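PDB 4DS2: ubiquitin-conjugating enzyme E2, putative from Trypanosoma cruzi, which probably acts as a ubiquitin-conjugating (E2) enzyme, accepting activated ubiquitin on a cysteine and passing it on toward a substrate. Local coordinates for residues Leu98-Met109 with Lys125-Ser133; Tyr64-Val75 with Thr87-Ser96. All coordinates share one frame; numbering follows the deposited sequence.

Interaction 1: Leu98-Met109 with Lys125-Ser133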
loop_
_atom_site.group_PDB
_atom_site.type_symbol
_atom_site.label_atom_id
_atom_site.label_comp_id
_atom_site.label_asym_id
_atom_site.label_seq_id
_atom_site.Cartn_x
_atom_site.Cartn_y
_atom_site.Cartn_z
ATOM N N LEU A 98 -4.042 -8.531 -6.651
ATOM C CA LEU A 98 -3.684 -7.125 -6.958
ATOM C C LEU A 98 -2.122 -6.872 -6.921
ATOM O O LEU A 98 -1.614 -5.846 -7.410
ATOM C CB LEU A 98 -4.520 -6.164 -6.065
ATOM C CG LEU A 98 -6.080 -6.192 -6.122
ATOM C CD1 LEU A 98 -6.678 -5.521 -4.883
ATOM C CD2 LEU A 98 -6.651 -5.539 -7.369
ATOM N N VAL A 99 -1.377 -7.868 -6.429
ATOM C CA VAL A 99 0.085 -7.787 -6.287
ATOM C C VAL A 99 0.818 -8.895 -7.080
ATOM O O VAL A 99 0.423 -10.054 -7.048
ATOM C CB VAL A 99 0.499 -7.917 -4.803
ATOM C CG1 VAL A 99 2.006 -7.666 -4.656
ATOM C CG2 VAL A 99 -0.339 -6.986 -3.927
ATOM N N THR A 100 1.895 -8.528 -7.770
ATOM C CA THR A 100 2.711 -9.504 -8.516
ATOM C C THR A 100 3.738 -10.217 -7.590
ATOM O O THR A 100 3.874 -9.859 -6.412
ATOM C CB THR A 100 3.454 -8.850 -9.718
ATOM O OG1 THR A 100 4.603 -8.124 -9.250
ATOM C CG2 THR A 100 2.552 -7.916 -10.490
ATOM N N GLY A 101 4.447 -11.226 -8.109
ATOM C CA GLY A 101 5.571 -11.801 -7.374
ATOM C C GLY A 101 6.766 -10.844 -7.169
ATOM O O GLY A 101 7.667 -11.129 -6.379
ATOM N N GLU A 102 6.786 -9.716 -7.887
ATOM C CA GLU A 102 7.816 -8.671 -7.706
ATOM C C GLU A 102 7.427 -7.682 -6.584
ATOM O O GLU A 102 8.278 -6.946 -6.080
ATOM C CB GLU A 102 8.121 -7.931 -9.024
ATOM C CG GLU A 102 9.136 -8.671 -9.875
ATOM C CD GLU A 102 9.450 -8.029 -11.225
ATOM O OE1 GLU A 102 8.839 -6.985 -11.563
ATOM O OE2 GLU A 102 10.324 -8.595 -11.949
ATOM N N GLY A 103 6.156 -7.702 -6.179
ATOM C CA GLY A 103 5.587 -6.682 -5.288
ATOM C C GLY A 103 4.908 -5.506 -6.000
ATOM O O GLY A 103 4.524 -4.539 -5.337
ATOM N N GLY A 104 4.750 -5.601 -7.327
ATOM C CA GLY A 104 4.146 -4.558 -8.144
ATOM C C GLY A 104 2.633 -4.449 -7.974
ATOM O O GLY A 104 1.967 -5.423 -7.662
ATOM N N ILE A 105 2.110 -3.241 -8.139
ATOM C CA ILE A 105 0.689 -3.051 -8.354
ATOM C C ILE A 105 0.463 -2.275 -9.672
ATOM O O ILE A 105 1.337 -1.520 -10.169
ATOM C CB ILE A 105 -0.006 -2.334 -7.176
ATOM C CG1 ILE A 105 0.430 -0.867 -7.112
ATOM C CG2 ILE A 105 0.221 -3.069 -5.856
ATOM C CD1 ILE A 105 -0.156 -0.066 -5.967
ATOM N N CYS A 106 -0.719 -2.490 -10.235
ATOM C CA CYS A 106 -1.155 -1.811 -11.425
ATOM C C CYS A 106 -1.214 -0.326 -11.110
ATOM O O CYS A 106 -1.710 0.061 -10.043
ATOM C CB CYS A 106 -2.533 -2.323 -11.803
ATOM S SG CYS A 106 -3.127 -1.705 -13.380
ATOM N N ASP A 107 -0.714 0.517 -12.011
ATOM C CA ASP A 107 -0.746 1.963 -11.756
ATOM C C ASP A 107 -2.169 2.450 -11.698
ATOM O O ASP A 107 -2.411 3.522 -11.174
ATOM C CB ASP A 107 -0.081 2.810 -12.812
ATOM C CG ASP A 107 0.832 2.069 -13.662
ATOM O OD1 ASP A 107 1.515 1.137 -13.159
ATOM O OD2 ASP A 107 0.885 2.450 -14.854
ATOM N N ARG A 108 -3.094 1.698 -12.287
ATOM C CA ARG A 108 -4.465 2.142 -12.350
ATOM C C ARG A 108 -5.078 2.276 -10.986
ATOM O O ARG A 108 -5.889 3.186 -10.756
ATOM C CB ARG A 108 -5.292 1.232 -13.220
ATOM C CG ARG A 108 -4.975 1.431 -14.674
ATOM C CD ARG A 108 -5.116 0.126 -15.394
ATOM N NE ARG A 108 -5.675 0.271 -16.717
ATOM C CZ ARG A 108 -5.814 -0.761 -17.549
ATOM N NH1 ARG A 108 -6.332 -0.575 -18.775
ATOM N NH2 ARG A 108 -5.436 -1.987 -17.159
ATOM N N MET A 109 -4.677 1.394 -10.081
ATOM C CA MET A 109 -5.195 1.423 -8.733
ATOM C C MET A 109 -5.161 2.813 -8.179
ATOM O O MET A 109 -6.086 3.237 -7.535
ATOM C CB MET A 109 -4.367 0.528 -7.846
ATOM C CG MET A 109 -4.897 0.368 -6.441
ATOM S SD MET A 109 -4.065 -1.015 -5.621
ATOM C CE MET A 109 -4.345 -0.572 -3.912
ATOM N N LYS A 125 -3.004 5.063 2.068
ATOM C CA LYS A 125 -4.182 4.482 2.675
ATOM C C LYS A 125 -5.072 3.818 1.643
ATOM O O LYS A 125 -5.696 2.815 1.942
ATOM C CB LYS A 125 -4.942 5.515 3.494
ATOM C CG LYS A 125 -4.137 5.997 4.711
ATOM C CD LYS A 125 -4.969 6.844 5.676
ATOM C CE LYS A 125 -4.207 8.041 6.235
ATOM N NZ LYS A 125 -4.432 9.222 5.342
ATOM N N LEU A 126 -5.121 4.356 0.432
ATOM C CA LEU A 126 -5.970 3.784 -0.625
ATOM C C LEU A 126 -5.505 2.396 -1.003
ATOM O O LEU A 126 -6.322 1.517 -1.277
ATOM C CB LEU A 126 -6.017 4.676 -1.888
ATOM C CG LEU A 126 -6.773 4.042 -3.072
ATOM C CD1 LEU A 126 -7.237 5.076 -4.068
ATOM C CD2 LEU A 126 -5.936 2.969 -3.785
ATOM N N VAL A 127 -4.190 2.217 -1.031
ATOM C CA VAL A 127 -3.578 0.974 -1.499
ATOM C C VAL A 127 -3.657 -0.111 -0.460
ATOM O O VAL A 127 -3.912 -1.282 -0.804
ATOM C CB VAL A 127 -2.095 1.128 -1.837
ATOM C CG1 VAL A 127 -1.421 -0.238 -1.889
ATOM C CG2 VAL A 127 -1.926 1.891 -3.155
ATOM N N LEU A 128 -3.421 0.274 0.802
ATOM C CA LEU A 128 -3.465 -0.684 1.913
ATOM C C LEU A 128 -4.866 -1.237 2.073
ATOM O O LEU A 128 -5.055 -2.439 2.229
ATOM C CB LEU A 128 -3.025 -0.032 3.205
ATOM C CG LEU A 128 -1.560 0.425 3.265
ATOM C CD1 LEU A 128 -1.371 1.395 4.432
ATOM C CD2 LEU A 128 -0.633 -0.772 3.350
ATOM N N ASP A 129 -5.842 -0.343 2.010
ATOM C CA ASP A 129 -7.233 -0.713 2.100
ATOM C C ASP A 129 -7.683 -1.572 0.911
ATOM O O ASP A 129 -8.447 -2.545 1.050
ATOM C CB ASP A 129 -8.094 0.550 2.165
ATOM C CG ASP A 129 -9.562 0.254 1.937
ATOM O OD1 ASP A 129 -10.160 -0.528 2.742
ATOM O OD2 ASP A 129 -10.108 0.793 0.944
ATOM N N ARG A 130 -7.255 -1.174 -0.262
ATOM C CA ARG A 130 -7.645 -1.875 -1.473
ATOM C C ARG A 130 -7.170 -3.318 -1.440
ATOM O O ARG A 130 -7.908 -4.230 -1.745
ATOM C CB ARG A 130 -7.108 -1.121 -2.696
ATOM C CG ARG A 130 -7.273 -1.822 -4.007
ATOM C CD ARG A 130 -8.705 -2.102 -4.329
ATOM N NE ARG A 130 -8.772 -2.750 -5.628
ATOM C CZ ARG A 130 -9.855 -3.354 -6.113
ATOM N NH1 ARG A 130 -10.979 -3.401 -5.401
ATOM N NH2 ARG A 130 -9.818 -3.908 -7.322
ATOM N N VAL A 131 -5.916 -3.510 -1.056
ATOM C CA VAL A 131 -5.298 -4.832 -1.102
ATOM C C VAL A 131 -5.654 -5.735 0.090
ATOM O O VAL A 131 -5.973 -6.928 -0.078
ATOM C CB VAL A 131 -3.796 -4.669 -1.241
ATOM C CG1 VAL A 131 -3.082 -6.021 -1.109
ATOM C CG2 VAL A 131 -3.524 -4.014 -2.597
ATOM N N PHE A 132 -5.629 -5.160 1.291
ATOM C CA PHE A 132 -5.894 -5.923 2.506
ATOM C C PHE A 132 -7.389 -6.119 2.804
ATOM O O PHE A 132 -7.779 -7.091 3.485
ATOM C CB PHE A 132 -5.227 -5.213 3.697
ATOM C CG PHE A 132 -3.722 -5.304 3.721
ATOM C CD1 PHE A 132 -3.038 -6.383 3.136
ATOM C CD2 PHE A 132 -2.986 -4.343 4.394
ATOM C CE1 PHE A 132 -1.672 -6.477 3.197
ATOM C CE2 PHE A 132 -1.609 -4.442 4.469
ATOM C CZ PHE A 132 -0.954 -5.514 3.870
ATOM N N SER A 133 -8.206 -5.167 2.333
ATOM C CA SER A 133 -9.611 -5.072 2.728
ATOM C C SER A 133 -10.633 -5.077 1.609
ATOM O O SER A 133 -11.688 -5.652 1.793
ATOM C CB SER A 133 -9.816 -3.874 3.631
ATOM O OG SER A 133 -9.418 -4.244 4.932
#
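Met109 and Leu98 bring an apolar, almost wholly side-chain contact to bear on the helix of Lys125-Ser133, near the centre of the ubiquitin-conjugating domain. Val127, Arg130, Leu126 and Val131 form the hole into which Met109 fits as a knob. With CG anti to the backbone N (chi1 -174°) and the chain extended beyond it, the methionine reaches toward Val127 and Val131. Its SD lies 3.7 Å from Arg130 CG. Its CG slides past Leu126 CD2, 3.9 Å away, the two side chains running in opposite directions. Leu98 crosses the outer part of the same Arg130 at about a right angle. Its CD1 approaches the guanidinium group obliquely, 3.6 Å from Arg130 NE, and CD2 lies near NH2. The far end of the arginine is fixed by a salt bridge to Asp141 and a bond to the carbonyl of Ser137, so the buried charge is answered while its flank packs on leucine. Val99 CG2 touches Val131 CG1 at 4.0 Å, and Ile105 CD1 meets Val127 CG2 tip to tip at 3.9 Å. Between these anchors Thr100-Gly103 forms a type I turn, with Thr100 OG1 accepting from Glu102 N in an ST turn. Cys106, placed in sequence where E2 enzymes usually carry the ubiquitin-accepting cysteine, follows Ile105; its SG takes a capping bond from Arg108 N (3.6 Å) in the turn that leads into the short helix. The anchored loop thus lies against one side of helix 120-132, while Val127 and Phe132 of that helix also reach strand 87-90, whose Phe90 touches Val99.

Interaction 2: Tyr64-Val75 with Thr87-Ser96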
loop_
_atom_site.group_PDB
_atom_site.type_symbol
_atom_site.label_atom_id
_atom_site.label_comp_id
_atom_site.label_asym_id
_atom_site.label_seq_id
_atom_site.Cartn_x
_atom_site.Cartn_y
_atom_site.Cartn_z
ATOM N N TYR A 64 -5.161 -11.029 6.079
ATOM C CA TYR A 64 -3.753 -10.556 6.070
ATOM C C TYR A 64 -3.189 -10.011 7.394
ATOM O O TYR A 64 -1.969 -9.895 7.548
ATOM C CB TYR A 64 -3.623 -9.423 5.043
ATOM C CG TYR A 64 -3.912 -9.862 3.617
ATOM C CD1 TYR A 64 -2.943 -10.510 2.861
ATOM C CD2 TYR A 64 -5.153 -9.649 3.039
ATOM C CE1 TYR A 64 -3.204 -10.916 1.570
ATOM C CE2 TYR A 64 -5.418 -10.058 1.748
ATOM C CZ TYR A 64 -4.441 -10.690 1.018
ATOM O OH TYR A 64 -4.676 -11.089 -0.275
ATOM N N GLY A 65 -4.068 -9.652 8.331
ATOM C CA GLY A 65 -3.640 -9.170 9.653
ATOM C C GLY A 65 -3.855 -10.192 10.744
ATOM O O GLY A 65 -4.000 -9.826 11.895
ATOM N N GLY A 66 -3.869 -11.478 10.375
ATOM C CA GLY A 66 -4.157 -12.575 11.304
ATOM C C GLY A 66 -3.215 -12.644 12.493
ATOM O O GLY A 66 -3.625 -12.349 13.609
ATOM N N ALA A 67 -1.950 -13.008 12.247
ATOM C CA ALA A 67 -0.934 -13.128 13.305
ATOM C C ALA A 67 -0.257 -11.791 13.654
ATOM O O ALA A 67 0.828 -11.780 14.249
ATOM C CB ALA A 67 0.122 -14.150 12.886
ATOM N N GLY A 68 -0.902 -10.676 13.295
ATOM C CA GLY A 68 -0.299 -9.335 13.373
ATOM C C GLY A 68 1.087 -9.273 12.758
ATOM O O GLY A 68 2.027 -8.801 13.395
ATOM N N ASN A 69 1.229 -9.789 11.535
ATOM C CA ASN A 69 2.527 -9.766 10.841
ATOM C C ASN A 69 2.790 -8.375 10.312
ATOM O O ASN A 69 1.844 -7.628 10.029
ATOM C CB ASN A 69 2.582 -10.720 9.643
ATOM C CG ASN A 69 2.352 -12.149 10.019
ATOM O OD1 ASN A 69 2.678 -12.576 11.130
ATOM N ND2 ASN A 69 1.810 -12.915 9.078
ATOM N N THR A 70 4.076 -8.064 10.148
ATOM C CA THR A 70 4.528 -6.793 9.576
ATOM C C THR A 70 4.632 -6.927 8.065
ATOM O O THR A 70 5.049 -7.980 7.556
ATOM C CB THR A 70 5.893 -6.356 10.157
ATOM O OG1 THR A 70 5.672 -5.647 11.378
ATOM C CG2 THR A 70 6.648 -5.431 9.219
ATOM N N TYR A 71 4.217 -5.869 7.362
ATOM C CA TYR A 71 4.347 -5.773 5.916
ATOM C C TYR A 71 5.204 -4.566 5.607
ATOM O O TYR A 71 4.945 -3.474 6.102
ATOM C CB TYR A 71 2.989 -5.594 5.242
ATOM C CG TYR A 71 2.113 -6.816 5.284
ATOM C CD1 TYR A 71 1.328 -7.088 6.394
ATOM C CD2 TYR A 71 2.059 -7.697 4.209
ATOM C CE1 TYR A 71 0.522 -8.209 6.442
ATOM C CE2 TYR A 71 1.247 -8.818 4.241
ATOM C CZ TYR A 71 0.474 -9.065 5.361
ATOM O OH TYR A 71 -0.322 -10.184 5.396
ATOM N N GLN A 72 6.210 -4.765 4.770
ATOM C CA GLN A 72 7.069 -3.693 4.377
ATOM C C GLN A 72 6.771 -3.218 2.976
ATOM O O GLN A 72 6.625 -4.031 2.049
ATOM C CB GLN A 72 8.516 -4.155 4.428
ATOM C CG GLN A 72 9.148 -3.899 5.778
ATOM C CD GLN A 72 10.361 -4.719 5.970
ATOM O OE1 GLN A 72 10.291 -5.939 6.140
ATOM N NE2 GLN A 72 11.496 -4.063 5.939
ATOM N N LEU A 73 6.735 -1.888 2.823
ATOM C CA LEU A 73 6.460 -1.258 1.528
ATOM C C LEU A 73 7.502 -0.241 1.172
ATOM O O LEU A 73 8.265 0.187 2.035
ATOM C CB LEU A 73 5.117 -0.572 1.566
ATOM C CG LEU A 73 3.955 -1.510 1.828
ATOM C CD1 LEU A 73 3.209 -1.066 3.076
ATOM C CD2 LEU A 73 3.064 -1.609 0.607
ATOM N N SER A 74 7.537 0.106 -0.122
ATOM C CA SER A 74 8.331 1.209 -0.686
ATOM C C SER A 74 7.398 2.137 -1.407
ATOM O O SER A 74 6.636 1.700 -2.275
ATOM C CB SER A 74 9.338 0.732 -1.746
ATOM O OG SER A 74 10.339 -0.070 -1.173
ATOM N N VAL A 75 7.483 3.422 -1.069
ATOM C CA VAL A 75 6.853 4.486 -1.833
ATOM C C VAL A 75 7.933 5.241 -2.601
ATOM O O VAL A 75 8.754 5.926 -1.994
ATOM C CB VAL A 75 6.116 5.439 -0.897
ATOM C CG1 VAL A 75 5.361 6.493 -1.694
ATOM C CG2 VAL A 75 5.214 4.652 0.041
ATOM N N THR A 87 4.666 5.459 -6.663
ATOM C CA THR A 87 4.402 4.060 -6.869
ATOM C C THR A 87 4.525 3.413 -5.511
ATOM O O THR A 87 5.471 3.670 -4.766
ATOM C CB THR A 87 5.425 3.477 -7.873
ATOM O OG1 THR A 87 5.038 3.884 -9.179
ATOM C CG2 THR A 87 5.497 1.950 -7.842
ATOM N N VAL A 88 3.549 2.593 -5.166
ATOM C CA VAL A 88 3.683 1.700 -4.006
ATOM C C VAL A 88 4.090 0.291 -4.484
ATOM O O VAL A 88 3.680 -0.151 -5.582
ATOM C CB VAL A 88 2.398 1.707 -3.164
ATOM C CG1 VAL A 88 2.518 0.869 -1.889
ATOM C CG2 VAL A 88 2.054 3.157 -2.797
ATOM N N ARG A 89 4.939 -0.358 -3.675
ATOM C CA ARG A 89 5.483 -1.683 -3.954
ATOM C C ARG A 89 5.528 -2.438 -2.650
ATOM O O ARG A 89 5.845 -1.850 -1.631
ATOM C CB ARG A 89 6.888 -1.549 -4.504
ATOM C CG ARG A 89 7.440 -2.723 -5.310
ATOM C CD ARG A 89 8.561 -2.245 -6.236
ATOM N NE ARG A 89 9.384 -3.333 -6.795
ATOM C CZ ARG A 89 9.396 -3.734 -8.082
ATOM N NH1 ARG A 89 8.608 -3.164 -8.995
ATOM N NH2 ARG A 89 10.201 -4.730 -8.473
ATOM N N PHE A 90 5.185 -3.718 -2.647
ATOM C CA PHE A 90 5.364 -4.520 -1.425
ATOM C C PHE A 90 6.751 -5.083 -1.439
ATOM O O PHE A 90 7.126 -5.699 -2.450
ATOM C CB PHE A 90 4.310 -5.618 -1.330
ATOM C CG PHE A 90 2.966 -5.079 -0.985
ATOM C CD1 PHE A 90 2.174 -4.483 -1.960
ATOM C CD2 PHE A 90 2.512 -5.077 0.330
ATOM C CE1 PHE A 90 0.946 -3.942 -1.627
ATOM C CE2 PHE A 90 1.275 -4.549 0.651
ATOM C CZ PHE A 90 0.497 -3.984 -0.321
ATOM N N VAL A 91 7.516 -4.834 -0.365
ATOM C CA VAL A 91 8.803 -5.484 -0.180
ATOM C C VAL A 91 8.552 -6.884 0.382
ATOM O O VAL A 91 9.196 -7.825 -0.048
ATOM C CB VAL A 91 9.744 -4.724 0.771
ATOM C CG1 VAL A 91 10.996 -5.559 1.059
ATOM C CG2 VAL A 91 10.111 -3.358 0.197
ATOM N N THR A 92 7.622 -7.000 1.341
ATOM C CA THR A 92 7.145 -8.286 1.829
ATOM C C THR A 92 6.313 -8.960 0.738
ATOM O O THR A 92 5.433 -8.309 0.155
ATOM C CB THR A 92 6.226 -8.149 3.068
ATOM O OG1 THR A 92 6.920 -7.538 4.146
ATOM C CG2 THR A 92 5.702 -9.549 3.519
ATOM N N PRO A 93 6.561 -10.265 0.460
ATOM C CA PRO A 93 5.613 -10.931 -0.442
ATOM C C PRO A 93 4.214 -10.978 0.168
ATOM O O PRO A 93 4.069 -11.001 1.404
ATOM C CB PRO A 93 6.182 -12.341 -0.609
ATOM C CG PRO A 93 7.067 -12.543 0.571
ATOM C CD PRO A 93 7.631 -11.174 0.888
ATOM N N VAL A 94 3.221 -10.920 -0.723
ATOM C CA VAL A 94 1.786 -10.878 -0.409
ATOM C C VAL A 94 1.067 -11.692 -1.503
ATOM O O VAL A 94 1.221 -11.396 -2.715
ATOM C CB VAL A 94 1.219 -9.426 -0.381
ATOM C CG1 VAL A 94 -0.257 -9.425 0.032
ATOM C CG2 VAL A 94 2.042 -8.541 0.548
ATOM N N TYR A 95 0.342 -12.751 -1.093
ATOM C CA TYR A 95 -0.462 -13.495 -2.051
ATOM C C TYR A 95 -1.741 -12.678 -2.257
ATOM O O TYR A 95 -2.458 -12.377 -1.320
ATOM C CB TYR A 95 -0.730 -14.934 -1.591
ATOM C CG TYR A 95 -1.443 -15.791 -2.625
ATOM C CD1 TYR A 95 -0.767 -16.251 -3.750
ATOM C CD2 TYR A 95 -2.807 -16.115 -2.491
ATOM C CE1 TYR A 95 -1.419 -17.024 -4.711
ATOM C CE2 TYR A 95 -3.472 -16.899 -3.441
ATOM C CZ TYR A 95 -2.778 -17.353 -4.561
ATOM O OH TYR A 95 -3.396 -18.126 -5.539
ATOM N N SER A 96 -1.993 -12.289 -3.506
ATOM C CA SER A 96 -3.092 -11.396 -3.837
ATOM C C SER A 96 -3.302 -11.333 -5.341
ATOM O O SER A 96 -2.329 -11.440 -6.112
ATOM C CB SER A 96 -2.782 -9.992 -3.324
ATOM O OG SER A 96 -3.574 -9.011 -3.977
HETATM O O HOH W 1 -5.331 -9.082 -2.017
#
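Leu73 and Phe90 are paired across the strands, their side chains side by side on one face, as a non-hydrogen-bonded pair in the antiparallel hairpin of strands 70-76 and 87-90, the last two strands of the four-stranded meander of the ubiquitin-conjugating fold. Followed outward, Leu73 starts with CB 3.5 Å from Arg89 O. CG, anti to its own carbonyl carbon (chi1 -61°), then comes alongside Phe90 CD2. At the tip, CD2 stands over the centre of the phenyl ring, 3.4 Å from the centroid and 12° off the normal, a CH-pi contact; the same methyl lies 3.6 Å from Val88 CG1. Leu73, Val75, Val88 and Phe90 share the face of the sheet turned to helix 120-132, where Leu128, Val127 and Phe132 meet them; Ser74 and Arg89 point to the other face. That second pair is joined by two backbone bonds, Ser74 N to Arg89 O and Arg89 N to Ser74 O. Beyond Phe90 the pairing changes. Gln72 O accepts from Val91 N (2.7 Å) and Thr92 N alike, the pattern of a classic beta bulge, and Gln72 N turns to the Thr92 side chain, donating to OG1 at 2.9 Å in a nearly straight bond (165°). Farther on, the two branches of Val94 each meet a tyrosine: CG2 lies at the edge of the Tyr71 ring, and CG1 meets Tyr64 CE1 at 3.6 Å. The two residues are also linked, the Tyr71 hydroxyl donating to the Tyr64 backbone carbonyl. Tyr64 OH in turn donates to Tyr95 O, 2.8 Å away. Ser96 OG, which also accepts from Leu98 N, lies 2.6 Å from a water that donates to Tyr64 OH.

Overall arrangement
From the N terminus the chain first reaches interaction 2, where Thr87-Ser96 returns upon Tyr64-Val75 and closes the hairpin. Only then does interaction 1 open: Leu98-Met109 leads on to Lys125-Ser133 and closes the loop that carries Cys106 onto helix 120-132. The two are in series, neither nested nor crossed, with Ser96 and Leu98 nearly adjoining; Ser96 OG bonds Leu98 N. The centres of interaction 1 and interaction 2 lie about 9 Å apart, and the two touch directly. Gly103 O probably accepts from Phe90 N, tying the loop to edge strand 87-90, while the ring of Phe132 packs on Tyr64 and Tyr71. Together they join sheet, Cys106 loop and central helix.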